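Local coordinates for alpha-1,3-glucanase (Streptomyces thermodiastaticus, PDB 7C7D), which hydrolyses alpha-1,3-glucan as a thermostable endo-acting glycosidase of family GH87, and carries a calcium ion in its catalytic unit, at residues A[497-502]-A[527-532]; A[523-528]-A[546-551]; A[106-111]-A[172-177]; A[60-65]-A[193-198]. All coordinates share one frame; numbering follows the deposited sequence.

Interaction 1 of 4, residues A[497-502]-A[527-532]; sequences SPYSAF and TGTVVV
Phe502 N donates to Val531 O over 2.8 Å, and the bond is close to straight (166° at the hydrogen). The same oxygen lies at the edge of the Phe502 ring, near its plane and 3.5 Å from Phe502 CD2. The methyl of Ala501 packs against it. One step back, Ala501 N meets Val530 O at 3.0 Å. Gly528 N closes the other end of the contact on Ser497 O, at 2.8 Å. Between these ends Thr529 N comes to Tyr499 O from above the carbonyl plane, at 3.0 Å. Corners stack on successive coils here, consistent with the parallel beta-helix of the pectate lyase-like fold, and the parallel bridge of Phe502 with Val532 leads into the next face. Thr529 OG1 is held between its backbone N and carbonyl carbon (chi1 57°) and rests 3.0 Å from Tyr499 C. The two side chains cross obliquely, with Thr529 CG2 4.1 Å from Tyr499 CD1. An alanine at Thr529 would probably open a gap beside Tyr499, where OG1 packs on its carbonyl carbon and CG2 near its ring. Thr527 CG2 presses on Tyr499 O at 3.2 Å. A water joins Ser497 N to Thr527 OG1. Ser500 OG hydrogen-bonds to Gln533 OE1.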
# COMPACT_ATOMS: atom_id res chain seq x y z
N SER A 497 11.44 5.74 13.47
CA SER A 497 10.68 6.85 12.90
C SER A 497 11.61 8.03 12.67
O SER A 497 12.35 8.42 13.58
CB SER A 497 9.60 7.28 13.87
OG SER A 497 8.71 6.23 14.18
N PRO A 498 11.59 8.65 11.49
CA PRO A 498 12.48 9.80 11.28
C PRO A 498 12.10 11.01 12.11
O PRO A 498 12.98 11.79 12.48
CB PRO A 498 12.36 10.08 9.77
CG PRO A 498 11.06 9.45 9.37
CD PRO A 498 10.90 8.25 10.25
N TYR A 499 10.81 11.16 12.43
CA TYR A 499 10.33 12.29 13.23
C TYR A 499 9.66 11.74 14.48
O TYR A 499 10.31 11.05 15.26
CB TYR A 499 9.55 13.28 12.38
CG TYR A 499 10.45 13.85 11.32
CD1 TYR A 499 11.32 14.89 11.63
CD2 TYR A 499 10.51 13.31 10.04
CE1 TYR A 499 12.18 15.40 10.69
CE2 TYR A 499 11.38 13.82 9.09
CZ TYR A 499 12.21 14.86 9.43
OH TYR A 499 13.08 15.38 8.50
N SER A 500 8.37 11.99 14.67
CA SER A 500 7.67 11.61 15.88
C SER A 500 6.98 10.26 15.73
O SER A 500 6.75 9.77 14.62
CB SER A 500 6.64 12.67 16.24
OG SER A 500 5.85 12.95 15.10
N ALA A 501 6.64 9.66 16.87
CA ALA A 501 5.93 8.38 16.89
C ALA A 501 4.42 8.60 16.81
O ALA A 501 3.79 8.30 15.80
CB ALA A 501 6.35 7.55 18.11
N PHE A 502 3.83 9.13 17.88
CA PHE A 502 2.40 9.43 17.92
C PHE A 502 2.20 10.93 17.74
O PHE A 502 2.86 11.73 18.40
CB PHE A 502 1.80 9.02 19.27
CG PHE A 502 1.89 7.55 19.57
CD1 PHE A 502 0.99 6.66 19.01
CD2 PHE A 502 2.86 7.06 20.43
CE1 PHE A 502 1.06 5.31 19.28
CE2 PHE A 502 2.94 5.70 20.71
CZ PHE A 502 2.04 4.82 20.13
N THR A 527 13.23 6.85 17.85
CA THR A 527 12.37 7.91 17.35
C THR A 527 13.21 9.16 17.14
O THR A 527 13.93 9.59 18.05
CB THR A 527 11.27 8.18 18.37
OG1 THR A 527 10.55 6.97 18.63
CG2 THR A 527 10.31 9.23 17.88
N GLY A 528 13.13 9.75 15.95
CA GLY A 528 13.98 10.88 15.64
C GLY A 528 13.73 12.09 16.52
O GLY A 528 14.67 12.76 16.96
N THR A 529 12.46 12.39 16.81
CA THR A 529 12.14 13.55 17.63
C THR A 529 11.45 13.15 18.93
O THR A 529 12.12 12.88 19.93
CB THR A 529 11.34 14.59 16.84
OG1 THR A 529 10.15 14.00 16.32
CG2 THR A 529 12.18 15.15 15.68
N VAL A 530 10.11 13.09 18.94
CA VAL A 530 9.36 12.90 20.17
C VAL A 530 8.45 11.68 20.07
O VAL A 530 7.95 11.33 19.00
CB VAL A 530 8.55 14.16 20.56
CG1 VAL A 530 9.48 15.33 20.81
CG2 VAL A 530 7.54 14.51 19.47
N VAL A 531 8.21 11.06 21.23
CA VAL A 531 7.25 9.95 21.27
C VAL A 531 5.83 10.46 21.06
O VAL A 531 5.02 9.81 20.36
CB VAL A 531 7.41 9.15 22.58
CG1 VAL A 531 6.36 8.05 22.66
CG2 VAL A 531 8.81 8.57 22.64
N VAL A 532 5.49 11.61 21.63
CA VAL A 532 4.16 12.21 21.50
C VAL A 532 4.32 13.64 21.01
O VAL A 532 4.94 14.47 21.69
CB VAL A 532 3.38 12.19 22.83
CG1 VAL A 532 2.04 12.90 22.65
CG2 VAL A 532 3.16 10.76 23.31
O HOH W 1 10.22 5.27 16.38

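Interaction 2 of 4, residues A[523-528]-A[546-551]; sequences AVKNTG and TATGTG
Val524 and Ala547 face the same buried side, with Val524 CB 4.2 Å from Ala547 CB. Here the two strands run parallel and their bonds are regular. Val524 N donates to Thr546 O at 2.9 Å, nearly straight at 172°. Val524 O in turn accepts from Thr548 N, and Asn526 N bonds to Thr548 O. Ala501 and Val531 of neighbouring corners pack against this face. The other face carries Ala523, Lys525, Thr546 and Thr548 and is much more exposed. Lys525 and Thr548 lie side by side there, pointing the same way. In one of the two conformers of Lys525, its CG is 3.3 Å from Thr548 OG1, and the rest of the chain leads away. The pairing also weakens at the corner: Thr527 N reaches Gly549 O only by a bent, weak bond of 3.1 Å. A water also joins the two strands here: it bonds to Thr527 OG1 (2.7 Å) and Thr550 OG1 (2.8 Å) and donates to Thr548 O. Gly551 N donates to Thr527 O at 2.8 Å. Threonine above threonine and glycine above glycine at the corner, one coil on the next, is the aligned stacking of residues seen in parallel beta-helices.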
# COMPACT_ATOMS: atom_id res chain seq x y z
N ALA A 523 5.73 -0.46 21.84
CA ALA A 523 7.18 -0.60 21.85
C ALA A 523 7.71 0.39 20.83
O ALA A 523 7.53 0.20 19.62
CB ALA A 523 7.59 -2.03 21.48
N VAL A 524 8.33 1.46 21.32
CA VAL A 524 8.76 2.58 20.48
C VAL A 524 10.28 2.63 20.56
O VAL A 524 10.85 2.75 21.65
CB VAL A 524 8.13 3.90 20.96
CG1 VAL A 524 8.57 5.05 20.08
CG2 VAL A 524 6.61 3.79 20.99
N LYS A 525 10.94 2.54 19.42
CA LYS A 525 12.39 2.45 19.39
C LYS A 525 12.95 3.38 18.32
O LYS A 525 12.46 3.41 17.19
CB LYS A 525 12.85 1.02 19.10
CG LYS A 525 12.64 0.05 20.26
CD LYS A 525 13.21 -1.33 19.95
CE LYS A 525 14.47 -1.26 19.09
NZ LYS A 525 14.18 -1.47 17.64
N ASN A 526 13.99 4.14 18.70
CA ASN A 526 14.75 4.98 17.78
C ASN A 526 13.86 5.99 17.06
O ASN A 526 13.75 6.02 15.83
CB ASN A 526 15.58 4.14 16.80
CG ASN A 526 16.53 3.21 17.50
OD1 ASN A 526 16.88 2.15 16.97
ND2 ASN A 526 16.97 3.59 18.70
N THR A 527 13.23 6.85 17.85
CA THR A 527 12.37 7.91 17.35
C THR A 527 13.21 9.16 17.14
O THR A 527 13.93 9.59 18.05
CB THR A 527 11.27 8.18 18.37
OG1 THR A 527 10.55 6.97 18.63
CG2 THR A 527 10.31 9.23 17.88
N GLY A 528 13.13 9.75 15.95
CA GLY A 528 13.98 10.88 15.64
C GLY A 528 13.73 12.09 16.52
O GLY A 528 14.67 12.76 16.96
N THR A 546 6.55 1.79 26.16
CA THR A 546 7.97 1.64 26.45
C THR A 546 8.77 2.21 25.29
O THR A 546 8.64 1.74 24.16
CB THR A 546 8.30 0.15 26.60
OG1 THR A 546 7.49 -0.44 27.62
CG2 THR A 546 9.78 -0.05 26.94
N ALA A 547 9.60 3.22 25.56
CA ALA A 547 10.38 3.88 24.52
C ALA A 547 11.87 3.74 24.82
O ALA A 547 12.29 3.82 25.98
CB ALA A 547 10.03 5.37 24.43
N THR A 548 12.66 3.55 23.77
CA THR A 548 14.11 3.62 23.86
C THR A 548 14.61 4.42 22.67
O THR A 548 13.97 4.46 21.62
CB THR A 548 14.76 2.22 23.86
OG1 THR A 548 14.40 1.52 22.66
CG2 THR A 548 14.32 1.41 25.07
N GLY A 549 15.77 5.05 22.83
CA GLY A 549 16.36 5.78 21.71
C GLY A 549 15.54 6.96 21.22
O GLY A 549 15.43 7.17 20.01
N THR A 550 14.98 7.74 22.13
CA THR A 550 14.20 8.91 21.74
C THR A 550 15.13 10.09 21.52
O THR A 550 15.91 10.44 22.41
CB THR A 550 13.18 9.20 22.83
OG1 THR A 550 12.33 8.06 22.99
CG2 THR A 550 12.33 10.41 22.47
N GLY A 551 15.05 10.70 20.34
CA GLY A 551 16.07 11.66 19.95
C GLY A 551 15.96 13.00 20.65
O GLY A 551 16.97 13.58 21.04
O HOH W 2 11.92 6.26 20.89

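Interaction 3 of 4, residues A[106-111]-A[172-177]; sequences PRAANA and DVQAGD
Asn110 holds CG between its backbone N and carbonyl carbon (chi1 62°), while Asp172 holds CG anti to its carbonyl carbon (chi1 -60°). With CG placed so, the two side chains lie side by side and point the same way. Asp172 OD1 touches Asn110 CB at 3.3 Å, with the amide and carboxylate planes 60° apart. The amide oxygen of Asn110 is taken by Val198 N. Next along, Ala109 and Val173 form an antiparallel hydrogen-bonded pair. Ala109 N reaches Val173 O at 3.1 Å, from above the carbonyl plane. On the same face Ala109 CB is 4.2 Å from Val173 CG2, and Phe195 lies against Ala109 too. The Gln174 chain bends at chi2, and its amide comes back over Ala108, with Gln174 NE2 3.2 Å from Ala108 CB. Gln174 OE1 accepts from Ala175 N at 2.7 Å and, over a longer distance, from a water that accepts from Ala108 N. Gln174 also opens a type II turn, closed by Asp177 N on Gln174 O at 2.9 Å. Asp177 OD2 receives Gln174 N at 3.0 Å, from above the carboxylate plane. Arg107 N is buried without a partner, while Arg107 NH2 bonds to Thr60 OG1. Asn110 and Ala111 together face Glu196, a classic beta bulge in an antiparallel sheet of the D1 domain.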
# COMPACT_ATOMS: atom_id res chain seq x y z
N PRO A 106 16.61 -16.70 0.25
CA PRO A 106 16.21 -16.87 1.65
C PRO A 106 15.30 -18.06 1.93
O PRO A 106 15.13 -18.41 3.10
CB PRO A 106 15.45 -15.56 1.92
CG PRO A 106 14.79 -15.26 0.61
CD PRO A 106 15.81 -15.67 -0.44
N ARG A 107 14.74 -18.69 0.90
CA ARG A 107 13.75 -19.74 1.06
C ARG A 107 13.55 -20.40 -0.30
O ARG A 107 13.97 -19.87 -1.33
CB ARG A 107 12.41 -19.16 1.52
CG ARG A 107 11.74 -18.34 0.42
CD ARG A 107 10.55 -17.57 0.93
NE ARG A 107 9.39 -18.43 1.13
CZ ARG A 107 8.36 -18.11 1.91
NH1 ARG A 107 7.34 -18.94 2.03
NH2 ARG A 107 8.36 -16.96 2.56
N ALA A 108 12.90 -21.56 -0.29
CA ALA A 108 12.54 -22.22 -1.54
C ALA A 108 11.74 -21.28 -2.41
O ALA A 108 10.77 -20.66 -1.95
CB ALA A 108 11.71 -23.47 -1.25
N ALA A 109 12.14 -21.17 -3.67
CA ALA A 109 11.48 -20.22 -4.57
C ALA A 109 11.66 -20.69 -6.00
O ALA A 109 12.61 -21.41 -6.32
CB ALA A 109 12.05 -18.81 -4.39
N ASN A 110 10.71 -20.30 -6.85
CA ASN A 110 10.78 -20.54 -8.28
C ASN A 110 10.40 -19.29 -9.06
O ASN A 110 10.21 -19.37 -10.28
CB ASN A 110 9.91 -21.73 -8.70
CG ASN A 110 8.43 -21.50 -8.41
OD1 ASN A 110 8.04 -20.49 -7.83
ND2 ASN A 110 7.60 -22.46 -8.83
N ALA A 111 10.25 -18.16 -8.38
CA ALA A 111 9.78 -16.94 -9.00
C ALA A 111 10.46 -15.75 -8.33
O ALA A 111 10.86 -15.82 -7.16
CB ALA A 111 8.26 -16.81 -8.90
N ASP A 172 13.63 -24.24 -9.50
CA ASP A 172 13.29 -24.02 -8.10
C ASP A 172 14.57 -23.96 -7.26
O ASP A 172 15.10 -24.99 -6.83
CB ASP A 172 12.27 -25.03 -7.56
CG ASP A 172 10.95 -24.98 -8.31
OD1 ASP A 172 9.90 -24.89 -7.65
OD2 ASP A 172 10.96 -25.05 -9.56
N VAL A 173 15.04 -22.74 -7.03
CA VAL A 173 16.21 -22.50 -6.19
C VAL A 173 15.84 -22.74 -4.73
O VAL A 173 14.66 -22.86 -4.39
CB VAL A 173 16.77 -21.08 -6.41
CG1 VAL A 173 17.12 -20.88 -7.87
CG2 VAL A 173 15.74 -20.04 -5.96
N GLN A 174 16.85 -22.82 -3.87
CA GLN A 174 16.63 -23.10 -2.46
C GLN A 174 17.48 -22.17 -1.60
O GLN A 174 18.40 -21.52 -2.09
CB GLN A 174 16.89 -24.57 -2.11
CG GLN A 174 15.63 -25.35 -1.82
CD GLN A 174 15.06 -25.01 -0.46
OE1 GLN A 174 15.70 -24.32 0.34
NE2 GLN A 174 13.86 -25.51 -0.17
N ALA A 175 17.16 -22.13 -0.31
CA ALA A 175 17.88 -21.26 0.61
C ALA A 175 19.36 -21.59 0.60
O ALA A 175 19.76 -22.75 0.72
CB ALA A 175 17.31 -21.42 2.03
N GLY A 176 20.18 -20.56 0.45
CA GLY A 176 21.61 -20.71 0.28
C GLY A 176 22.07 -20.64 -1.16
O GLY A 176 23.26 -20.38 -1.40
N ASP A 177 21.18 -20.87 -2.12
CA ASP A 177 21.50 -20.67 -3.52
C ASP A 177 21.76 -19.18 -3.77
O ASP A 177 21.48 -18.32 -2.93
CB ASP A 177 20.35 -21.12 -4.41
CG ASP A 177 20.28 -22.63 -4.56
OD1 ASP A 177 21.03 -23.34 -3.86
OD2 ASP A 177 19.46 -23.10 -5.37
O HOH W 3 13.39 -22.96 2.21

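Interaction 4 of 4, residues A[60-65]-A[193-198]; sequences TSVEAE and ADFEQV. With CA (calcium ion), chain C.
Ser61 OG donates to Asp194 OD1 over 2.7 Å, from above the carboxylate plane. Ser61 OG is placed beside its backbone N, anti to the carbonyl carbon (chi1 -60°), and this sets it over the partner strand. Four backbone bonds flank the pair. Thr60 and Phe195 bond both ways, and so do Val62 and Ala193, with Val62 N 2.8 Å from Ala193 O. On the opposite face Val62 CG2 lies obliquely to the Phe195 ring, 3.9 Å from Phe195 CE1. Thr60 O meets the edge of that ring, in its plane. This is antiparallel pairing of strands 59-63 and 188-196 in the D1 domain, next to strand 109-117. Further out, Asp194 OD2 forms a salt bridge with Arg372, and Glu196 one with Arg346; both arginines belong to strands of the beta-helix. An alanine at Asp194 would probably leave Ser61 OG and Arg372 without these mates and weaken the tie between the two domains. The end of strand 59-63 and the 3-10 turn after it carry the calcium site. Glu63 OE2 binds the calcium at 2.3 Å. Glu65 grips the calcium with OE1 and OE2, each at 2.5 Å. Backbone oxygens of Ser88, Gln91 and Asp191 also bind it.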
# COMPACT_ATOMS: atom_id res chain seq x y z
N THR A 60 9.63 -14.04 0.44
CA THR A 60 10.51 -13.32 1.35
C THR A 60 11.31 -12.30 0.55
O THR A 60 11.85 -12.63 -0.51
CB THR A 60 11.44 -14.28 2.08
OG1 THR A 60 10.66 -15.15 2.90
CG2 THR A 60 12.42 -13.53 2.95
N SER A 61 11.37 -11.08 1.06
CA SER A 61 12.09 -10.00 0.40
C SER A 61 13.52 -9.93 0.92
O SER A 61 13.78 -10.17 2.11
CB SER A 61 11.40 -8.67 0.65
OG SER A 61 10.08 -8.69 0.15
N VAL A 62 14.45 -9.61 0.03
CA VAL A 62 15.84 -9.37 0.38
C VAL A 62 16.22 -8.01 -0.18
O VAL A 62 16.13 -7.79 -1.40
CB VAL A 62 16.78 -10.46 -0.17
CG1 VAL A 62 18.22 -10.16 0.24
CG2 VAL A 62 16.34 -11.84 0.32
N GLU A 63 16.62 -7.09 0.69
CA GLU A 63 17.03 -5.77 0.24
C GLU A 63 18.31 -5.89 -0.58
O GLU A 63 19.24 -6.61 -0.22
CB GLU A 63 17.27 -4.85 1.43
CG GLU A 63 16.03 -4.57 2.28
CD GLU A 63 15.03 -3.65 1.60
OE1 GLU A 63 13.93 -3.49 2.16
OE2 GLU A 63 15.33 -3.09 0.52
N ALA A 64 18.36 -5.16 -1.69
CA ALA A 64 19.55 -5.22 -2.54
C ALA A 64 20.79 -4.76 -1.79
O ALA A 64 21.89 -5.29 -2.01
CB ALA A 64 19.33 -4.39 -3.80
N GLU A 65 20.63 -3.79 -0.90
CA GLU A 65 21.75 -3.26 -0.13
C GLU A 65 22.29 -4.27 0.88
O GLU A 65 23.37 -4.04 1.42
CB GLU A 65 21.34 -1.96 0.56
CG GLU A 65 20.09 -2.06 1.46
CD GLU A 65 18.77 -1.78 0.75
OE1 GLU A 65 18.65 -2.03 -0.46
OE2 GLU A 65 17.82 -1.33 1.43
N ALA A 193 14.44 -7.48 -3.79
CA ALA A 193 13.97 -8.61 -4.58
C ALA A 193 13.14 -9.53 -3.71
O ALA A 193 13.48 -9.79 -2.55
CB ALA A 193 15.15 -9.39 -5.18
N ASP A 194 12.03 -10.03 -4.27
CA ASP A 194 11.13 -10.94 -3.58
C ASP A 194 11.28 -12.33 -4.18
O ASP A 194 11.24 -12.50 -5.40
CB ASP A 194 9.66 -10.51 -3.74
CG ASP A 194 9.42 -9.05 -3.37
OD1 ASP A 194 10.13 -8.49 -2.51
OD2 ASP A 194 8.48 -8.47 -3.95
N PHE A 195 11.45 -13.34 -3.32
CA PHE A 195 11.64 -14.72 -3.73
C PHE A 195 10.41 -15.51 -3.32
O PHE A 195 10.12 -15.63 -2.13
CB PHE A 195 12.91 -15.27 -3.08
CG PHE A 195 14.16 -14.59 -3.56
CD1 PHE A 195 14.59 -13.41 -2.97
CD2 PHE A 195 14.86 -15.10 -4.63
CE1 PHE A 195 15.74 -12.77 -3.42
CE2 PHE A 195 16.00 -14.46 -5.10
CZ PHE A 195 16.44 -13.30 -4.49
N GLU A 196 9.67 -16.02 -4.31
CA GLU A 196 8.35 -16.59 -4.10
C GLU A 196 8.29 -18.02 -4.64
O GLU A 196 8.88 -18.33 -5.67
CB GLU A 196 7.26 -15.76 -4.80
CG GLU A 196 5.84 -16.23 -4.48
CD GLU A 196 4.76 -15.25 -4.93
OE1 GLU A 196 5.10 -14.11 -5.33
OE2 GLU A 196 3.57 -15.63 -4.88
N GLN A 197 7.55 -18.87 -3.93
CA GLN A 197 7.19 -20.20 -4.42
C GLN A 197 5.80 -20.10 -5.04
O GLN A 197 4.80 -19.96 -4.32
CB GLN A 197 7.19 -21.21 -3.28
CG GLN A 197 6.95 -22.63 -3.74
CD GLN A 197 8.04 -23.12 -4.67
OE1 GLN A 197 7.78 -23.88 -5.61
NE2 GLN A 197 9.27 -22.71 -4.41
N VAL A 198 5.74 -20.17 -6.36
CA VAL A 198 4.49 -20.10 -7.11
C VAL A 198 4.10 -21.51 -7.51
O VAL A 198 4.92 -22.26 -8.07
CB VAL A 198 4.63 -19.19 -8.34
CG1 VAL A 198 3.38 -19.27 -9.20
CG2 VAL A 198 4.89 -17.76 -7.90
CA CA C . 16.29 -1.31 -0.57

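Overall arrangement
Interactions 1 and 2 touch and share Thr527 and Gly528. Both join successive coils of the beta-helix, yet interaction 1 is mostly buried and interaction 2 has one face in solvent. Interactions 3 and 4 sit in the D1 domain and are partly buried. Three touching residues of interaction 3 are exposed, but none of interaction 4. They meet through Asn110, which faces segment 193-198, and their strands 109-117 and 188-196 are neighbours in one sheet. The coil contacts are parallel and built on backbone bonds, with apolar side chains inside and threonine hydroxyls bound through water. The D1 contacts are antiparallel, and interaction 4 adds salt bridges and a metal site.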